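Local coordinates for protein sulfhydryl oxidase 1 (Homo sapiens, PDB 3LLK) that oxidises thiols to disulfides with a bound flavin, passing the electrons to oxygen, in a pseudo-dimer of functional and degenerate sulfhydryl oxidase domains, at residues A[109-112]-A[113-117]; A[12-16]-A[17-21]. All coordinates share one frame; numbering follows the deposited sequence.

Contact 1: residues A[109-112]-A[113-117]; sequences QGSE and PHFRG. With FAD (flavin-adenine dinucleotide), chain D.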
loop_
_atom_site.group_PDB
_atom_site.type_symbol
_atom_site.label_atom_id
_atom_site.label_comp_id
_atom_site.label_asym_id
_atom_site.label_seq_id
_atom_site.Cartn_x
_atom_site.Cartn_y
_atom_site.Cartn_z
ATOM N N GLN A 109 -5.011 -2.547 -13.486
ATOM C CA GLN A 109 -5.442 -1.911 -14.726
ATOM C C GLN A 109 -6.952 -1.665 -14.751
ATOM O O GLN A 109 -7.730 -2.603 -14.695
ATOM C CB GLN A 109 -5.043 -2.817 -15.898
ATOM C CG GLN A 109 -5.510 -2.362 -17.265
ATOM C CD GLN A 109 -4.847 -1.086 -17.698
ATOM O OE1 GLN A 109 -5.217 0.002 -17.252
ATOM N NE2 GLN A 109 -3.841 -1.206 -18.566
ATOM N N GLY A 110 -7.370 -0.406 -14.829
ATOM C CA GLY A 110 -8.796 -0.124 -14.883
ATOM C C GLY A 110 -9.326 -0.342 -16.295
ATOM O O GLY A 110 -8.563 -0.218 -17.253
ATOM N N SER A 111 -10.610 -0.678 -16.436
ATOM C CA SER A 111 -11.196 -0.885 -17.765
ATOM C C SER A 111 -11.242 0.462 -18.485
ATOM O O SER A 111 -11.444 0.535 -19.694
ATOM C CB SER A 111 -12.607 -1.485 -17.660
ATOM O OG SER A 111 -13.506 -0.621 -16.979
ATOM N N GLU A 112 -11.065 1.525 -17.709
ATOM C CA GLU A 112 -11.020 2.892 -18.209
ATOM C C GLU A 112 -9.982 3.618 -17.351
ATOM O O GLU A 112 -9.839 3.334 -16.161
ATOM C CB GLU A 112 -12.381 3.580 -18.084
ATOM C CG GLU A 112 -13.421 3.100 -19.082
ATOM C CD GLU A 112 -14.697 3.926 -19.040
ATOM O OE1 GLU A 112 -14.662 5.115 -19.438
ATOM O OE2 GLU A 112 -15.736 3.385 -18.603
ATOM N N PRO A 113 -9.241 4.561 -17.952
ATOM C CA PRO A 113 -8.200 5.344 -17.280
ATOM C C PRO A 113 -8.540 5.885 -15.891
ATOM O O PRO A 113 -7.695 5.860 -14.994
ATOM C CB PRO A 113 -7.918 6.459 -18.284
ATOM C CG PRO A 113 -8.095 5.744 -19.603
ATOM C CD PRO A 113 -9.375 4.971 -19.364
ATOM N N HIS A 114 -9.760 6.376 -15.707
ATOM C CA HIS A 114 -10.142 6.921 -14.411
ATOM C C HIS A 114 -10.483 5.857 -13.355
ATOM O O HIS A 114 -10.656 6.182 -12.183
ATOM C CB HIS A 114 -11.318 7.896 -14.566
ATOM C CG HIS A 114 -12.508 7.313 -15.261
ATOM N ND1 HIS A 114 -12.600 7.223 -16.632
ATOM C CD2 HIS A 114 -13.648 6.771 -14.771
ATOM C CE1 HIS A 114 -13.746 6.651 -16.958
ATOM N NE2 HIS A 114 -14.401 6.367 -15.848
ATOM N N PHE A 115 -10.581 4.597 -13.767
ATOM C CA PHE A 115 -10.892 3.516 -12.829
ATOM C C PHE A 115 -9.612 2.878 -12.295
ATOM O O PHE A 115 -8.592 2.820 -12.990
ATOM C CB PHE A 115 -11.716 2.409 -13.500
ATOM C CG PHE A 115 -13.149 2.777 -13.777
ATOM C CD1 PHE A 115 -13.755 2.386 -14.970
ATOM C CD2 PHE A 115 -13.901 3.489 -12.846
ATOM C CE1 PHE A 115 -15.091 2.699 -15.233
ATOM C CE2 PHE A 115 -15.235 3.805 -13.100
ATOM C CZ PHE A 115 -15.830 3.410 -14.295
ATOM N N ARG A 116 -9.682 2.409 -11.054
ATOM C CA ARG A 116 -8.569 1.723 -10.423
ATOM C C ARG A 116 -7.251 2.483 -10.526
ATOM O O ARG A 116 -7.168 3.659 -10.183
ATOM C CB ARG A 116 -8.450 0.333 -11.058
ATOM C CG ARG A 116 -9.809 -0.377 -11.178
ATOM C CD ARG A 116 -9.688 -1.806 -11.679
ATOM N NE ARG A 116 -9.214 -2.704 -10.626
ATOM C CZ ARG A 116 -8.364 -3.708 -10.817
ATOM N NH1 ARG A 116 -7.885 -3.950 -12.033
ATOM N NH2 ARG A 116 -7.988 -4.468 -9.791
ATOM N N GLY A 117 -6.206 1.802 -10.978
ATOM C CA GLY A 117 -4.923 2.467 -11.099
ATOM C C GLY A 117 -4.157 2.616 -9.794
ATOM O O GLY A 117 -4.097 1.693 -8.986
HETATM P PA FAD D . -8.962 -1.966 -4.670
HETATM O O1A FAD D . -8.042 -0.851 -5.025
HETATM O O2A FAD D . -10.008 -1.855 -3.617
HETATM O O5B FAD D . -8.149 -3.269 -4.352
HETATM C C5B FAD D . -6.823 -3.557 -4.801
HETATM C C4B FAD D . -6.838 -5.061 -4.891
HETATM O O4B FAD D . -6.431 -5.519 -3.573
HETATM C C3B FAD D . -7.929 -5.974 -5.492
HETATM O O3B FAD D . -7.930 -6.097 -6.913
HETATM C C2B FAD D . -7.699 -7.188 -4.712
HETATM O O2B FAD D . -6.770 -8.079 -5.248
HETATM C C1B FAD D . -7.173 -6.722 -3.345
HETATM N N9A FAD D . -8.088 -6.517 -2.266
HETATM C C8A FAD D . -9.467 -6.179 -2.221
HETATM N N7A FAD D . -10.002 -6.111 -1.047
HETATM C C5A FAD D . -8.931 -6.435 -0.224
HETATM C C6A FAD D . -8.885 -6.578 1.176
HETATM N N6A FAD D . -9.955 -6.431 1.968
HETATM N N1A FAD D . -7.702 -6.937 1.793
HETATM C C2A FAD D . -6.567 -7.236 1.104
HETATM N N3A FAD D . -6.605 -7.099 -0.292
HETATM C C4A FAD D . -7.830 -6.689 -0.906
HETATM N N1 FAD D . -12.411 5.621 -3.130
HETATM C C2 FAD D . -13.627 6.267 -3.075
HETATM O O2 FAD D . -14.231 6.412 -4.150
HETATM N N3 FAD D . -13.947 6.614 -1.768
HETATM C C4 FAD D . -13.197 6.386 -0.588
HETATM O O4 FAD D . -13.623 6.817 0.534
HETATM C C4X FAD D . -11.992 5.734 -0.753
HETATM N N5 FAD D . -11.108 5.548 0.359
HETATM C C5X FAD D . -9.806 4.992 0.251
HETATM C C6 FAD D . -8.991 4.971 1.399
HETATM C C7 FAD D . -7.696 4.391 1.288
HETATM C C7M FAD D . -6.868 4.405 2.573
HETATM C C8 FAD D . -7.229 3.842 0.055
HETATM C C8M FAD D . -5.914 3.157 -0.255
HETATM C C9 FAD D . -8.052 3.914 -1.068
HETATM C C9A FAD D . -9.338 4.515 -1.074
HETATM N N10 FAD D . -10.382 4.687 -2.119
HETATM C C10 FAD D . -11.588 5.336 -2.066
HETATM C "C1'" FAD D . -10.143 3.980 -3.337
HETATM C "C2'" FAD D . -10.664 2.581 -3.470
HETATM O "O2'" FAD D . -10.532 1.866 -2.216
HETATM C "C3'" FAD D . -10.086 1.709 -4.542
HETATM O "O3'" FAD D . -8.671 1.657 -4.415
HETATM C "C4'" FAD D . -10.477 1.925 -5.995
HETATM O "O4'" FAD D . -11.903 2.210 -6.110
HETATM C "C5'" FAD D . -10.064 0.920 -6.981
HETATM O "O5'" FAD D . -10.759 -0.287 -6.657
HETATM P P FAD D . -10.383 -1.700 -7.181
HETATM O O1P FAD D . -11.688 -2.315 -7.430
HETATM O O2P FAD D . -9.463 -1.665 -8.347
HETATM O O3P FAD D . -9.632 -2.512 -6.011
HETATM O O HOH W 1 -6.198 2.198 -14.108
#
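The loop that leads into helix 118-134 doubles back on itself here and reaches the FAD diphosphate, with R116 joining Q109 O to the cofactor. At its far end E112 to F115 form a type I beta turn, closed by F115 N donating to E112 O at 2.8 Å. The R116 chain bends at chi3 (76°), which turns NE onto FAD O2P in a hydrogen bond modelled short, at 2.5 Å, and brings NH1 to Q109 O at 3.0 Å. Q109 O lies close to the guanidinium plane, though NH1 stands well above the plane of the carbonyl. F213 adds a cation-pi contact and G107 O a weak bond to NH2. A leucine in place of R116 would probably leave O2P without this positively charged partner and Q109 O without its side-chain donor. Between the two arms of the loop, G110 CA meets F115 O at 3.5 Å in a CA-H...O contact; a side chain at G110 would run into that oxygen. One water takes the G110 N-H and donates to F115 O at 2.7 Å, bridging the arms a second time. S111 OG lies near F115 CD1, while its hydrogen bond goes to D210. Around the turn, the E112 carboxylate stands almost perpendicular to both neighbouring rings: OE1 reaches H114 CE1 at 3.1 Å, near the imidazole plane, and OE2 sits 3.5 Å from F115 CE1.

Contact 2: residues A[12-16]-A[17-21]; sequences SKIYM and ADLES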
loop_
_atom_site.group_PDB
_atom_site.type_symbol
_atom_site.label_atom_id
_atom_site.label_comp_id
_atom_site.label_asym_id
_atom_site.label_seq_id
_atom_site.Cartn_x
_atom_site.Cartn_y
_atom_site.Cartn_z
ATOM N N SER A 12 -5.229 -13.831 -8.610
ATOM C CA SER A 12 -4.618 -14.488 -7.457
ATOM C C SER A 12 -3.145 -14.135 -7.305
ATOM O O SER A 12 -2.503 -14.546 -6.347
ATOM C CB SER A 12 -4.748 -16.006 -7.580
ATOM O OG SER A 12 -3.857 -16.503 -8.566
ATOM N N LYS A 13 -2.609 -13.374 -8.251
ATOM C CA LYS A 13 -1.200 -13.012 -8.202
ATOM C C LYS A 13 -0.969 -11.541 -7.882
ATOM O O LYS A 13 -1.901 -10.750 -7.782
ATOM C CB LYS A 13 -0.523 -13.342 -9.540
ATOM C CG LYS A 13 -0.647 -14.801 -9.980
ATOM C CD LYS A 13 -0.012 -15.751 -8.976
ATOM C CE LYS A 13 -0.303 -17.201 -9.349
ATOM N NZ LYS A 13 0.047 -18.163 -8.262
ATOM N N ILE A 14 0.299 -11.201 -7.713
ATOM C CA ILE A 14 0.723 -9.840 -7.443
ATOM C C ILE A 14 1.707 -9.573 -8.569
ATOM O O ILE A 14 2.558 -10.413 -8.848
ATOM C CB ILE A 14 1.477 -9.733 -6.094
ATOM C CG1 ILE A 14 0.589 -10.227 -4.948
ATOM C CG2 ILE A 14 1.941 -8.305 -5.866
ATOM C CD1 ILE A 14 -0.778 -9.606 -4.905
ATOM N N TYR A 15 1.585 -8.428 -9.230
ATOM C CA TYR A 15 2.502 -8.093 -10.311
ATOM C C TYR A 15 3.508 -7.066 -9.834
ATOM O O TYR A 15 3.138 -6.020 -9.298
ATOM C CB TYR A 15 1.723 -7.568 -11.520
ATOM C CG TYR A 15 0.921 -8.654 -12.190
ATOM C CD1 TYR A 15 1.509 -9.503 -13.135
ATOM C CD2 TYR A 15 -0.402 -8.893 -11.820
ATOM C CE1 TYR A 15 0.796 -10.565 -13.689
ATOM C CE2 TYR A 15 -1.118 -9.951 -12.364
ATOM C CZ TYR A 15 -0.515 -10.780 -13.294
ATOM O OH TYR A 15 -1.227 -11.825 -13.820
ATOM N N MET A 16 4.788 -7.368 -10.016
ATOM C CA MET A 16 5.827 -6.455 -9.575
ATOM C C MET A 16 5.631 -5.081 -10.216
ATOM O O MET A 16 5.970 -4.056 -9.620
ATOM C CB MET A 16 7.215 -7.010 -9.921
ATOM C CG MET A 16 8.361 -6.241 -9.257
ATOM S SD MET A 16 8.366 -6.352 -7.420
ATOM C CE MET A 16 9.370 -7.799 -7.176
ATOM N N ALA A 17 5.070 -5.065 -11.426
ATOM C CA ALA A 17 4.834 -3.818 -12.142
ATOM C C ALA A 17 3.898 -2.891 -11.360
ATOM O O ALA A 17 4.106 -1.677 -11.336
ATOM C CB ALA A 17 4.247 -4.104 -13.537
ATOM N N ASP A 18 2.865 -3.453 -10.736
ATOM C CA ASP A 18 1.941 -2.635 -9.959
ATOM C C ASP A 18 2.670 -2.048 -8.749
ATOM O O ASP A 18 2.492 -0.876 -8.420
ATOM C CB ASP A 18 0.727 -3.450 -9.476
ATOM C CG ASP A 18 -0.174 -3.922 -10.616
ATOM O OD1 ASP A 18 -0.675 -3.077 -11.404
ATOM O OD2 ASP A 18 -0.394 -5.152 -10.712
ATOM N N LEU A 19 3.504 -2.855 -8.097
ATOM C CA LEU A 19 4.223 -2.386 -6.919
ATOM C C LEU A 19 5.247 -1.294 -7.243
ATOM O O LEU A 19 5.308 -0.277 -6.550
ATOM C CB LEU A 19 4.905 -3.566 -6.203
ATOM C CG LEU A 19 3.959 -4.640 -5.640
ATOM C CD1 LEU A 19 4.758 -5.860 -5.175
ATOM C CD2 LEU A 19 3.155 -4.058 -4.478
ATOM N N GLU A 20 6.052 -1.500 -8.281
ATOM C CA GLU A 20 7.051 -0.502 -8.658
ATOM C C GLU A 20 6.396 0.784 -9.184
ATOM O O GLU A 20 6.923 1.879 -8.985
ATOM C CB GLU A 20 8.013 -1.070 -9.708
ATOM C CG GLU A 20 8.739 -2.327 -9.235
ATOM C CD GLU A 20 9.864 -2.764 -10.164
ATOM O OE1 GLU A 20 9.761 -2.546 -11.393
ATOM O OE2 GLU A 20 10.845 -3.344 -9.663
ATOM N N SER A 21 5.255 0.650 -9.852
ATOM C CA SER A 21 4.547 1.820 -10.360
ATOM C C SER A 21 4.020 2.624 -9.179
ATOM O O SER A 21 4.022 3.856 -9.209
ATOM C CB SER A 21 3.386 1.411 -11.274
ATOM O OG SER A 21 3.857 0.916 -12.518
HETATM O O HOH W 2 -0.484 -6.738 -8.463
#
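D18 OD2 is gripped twice at the start of helix 16-30: a water donates to it at 2.8 Å, and G107 N bonds to it as well. The same water accepts the N-H of Y15, the N-cap residue, so the carboxylate three residues into the helix is tied back to the cap through solvent, a link that a capping box makes directly. OD1 takes the N-H of I106. The carboxylate stands nearly perpendicular to the Y15 ring, with OD2 3.3 Å from Y15 CB, while Y15 OH runs off to D10 N. Y15 O starts the helical bonding with weak bonds from D18 N and L19 N; the first sound one is E20 N to M16 O, 2.9 Å and nearly straight at 172°. Strand 14-15, which pairs in parallel with 255-256, thus passes into the helix without a break. On the apolar side, I14 CG2 meets L19 CD1 at 3.8 Å, and M16 SD comes to 4.3 Å from L19 CD1. With M16 CG anti to the backbone N (chi1 -169°), that methylene lies 3.8 Å from E20 OE2, the oxygen salt-bridged to R59 NE.

How the contacts relate
Contact 2 comes first along the chain, where strand 14-15 becomes helix 16-30; contact 1 follows some ninety residues later, in the loop between helices 95-98 and 118-134. Their centres are about 15 Å apart, and their nearest atoms, about 5 Å apart, do not touch. Residues 106-108 link them: the D18 carboxylate accepts the backbone N-H groups of I106 and G107, while contact 1 continues directly from C108, whose backbone also bonds to G117. C108 is further tied by disulfide to C120 in helix 118-134. Through these bonds the segment leading to the FAD-binding arginine is tied to helix 16-30. Contact 2 also lies deeper, its centre about 11 Å from the centre of the chain, against about 17 Å for contact 1.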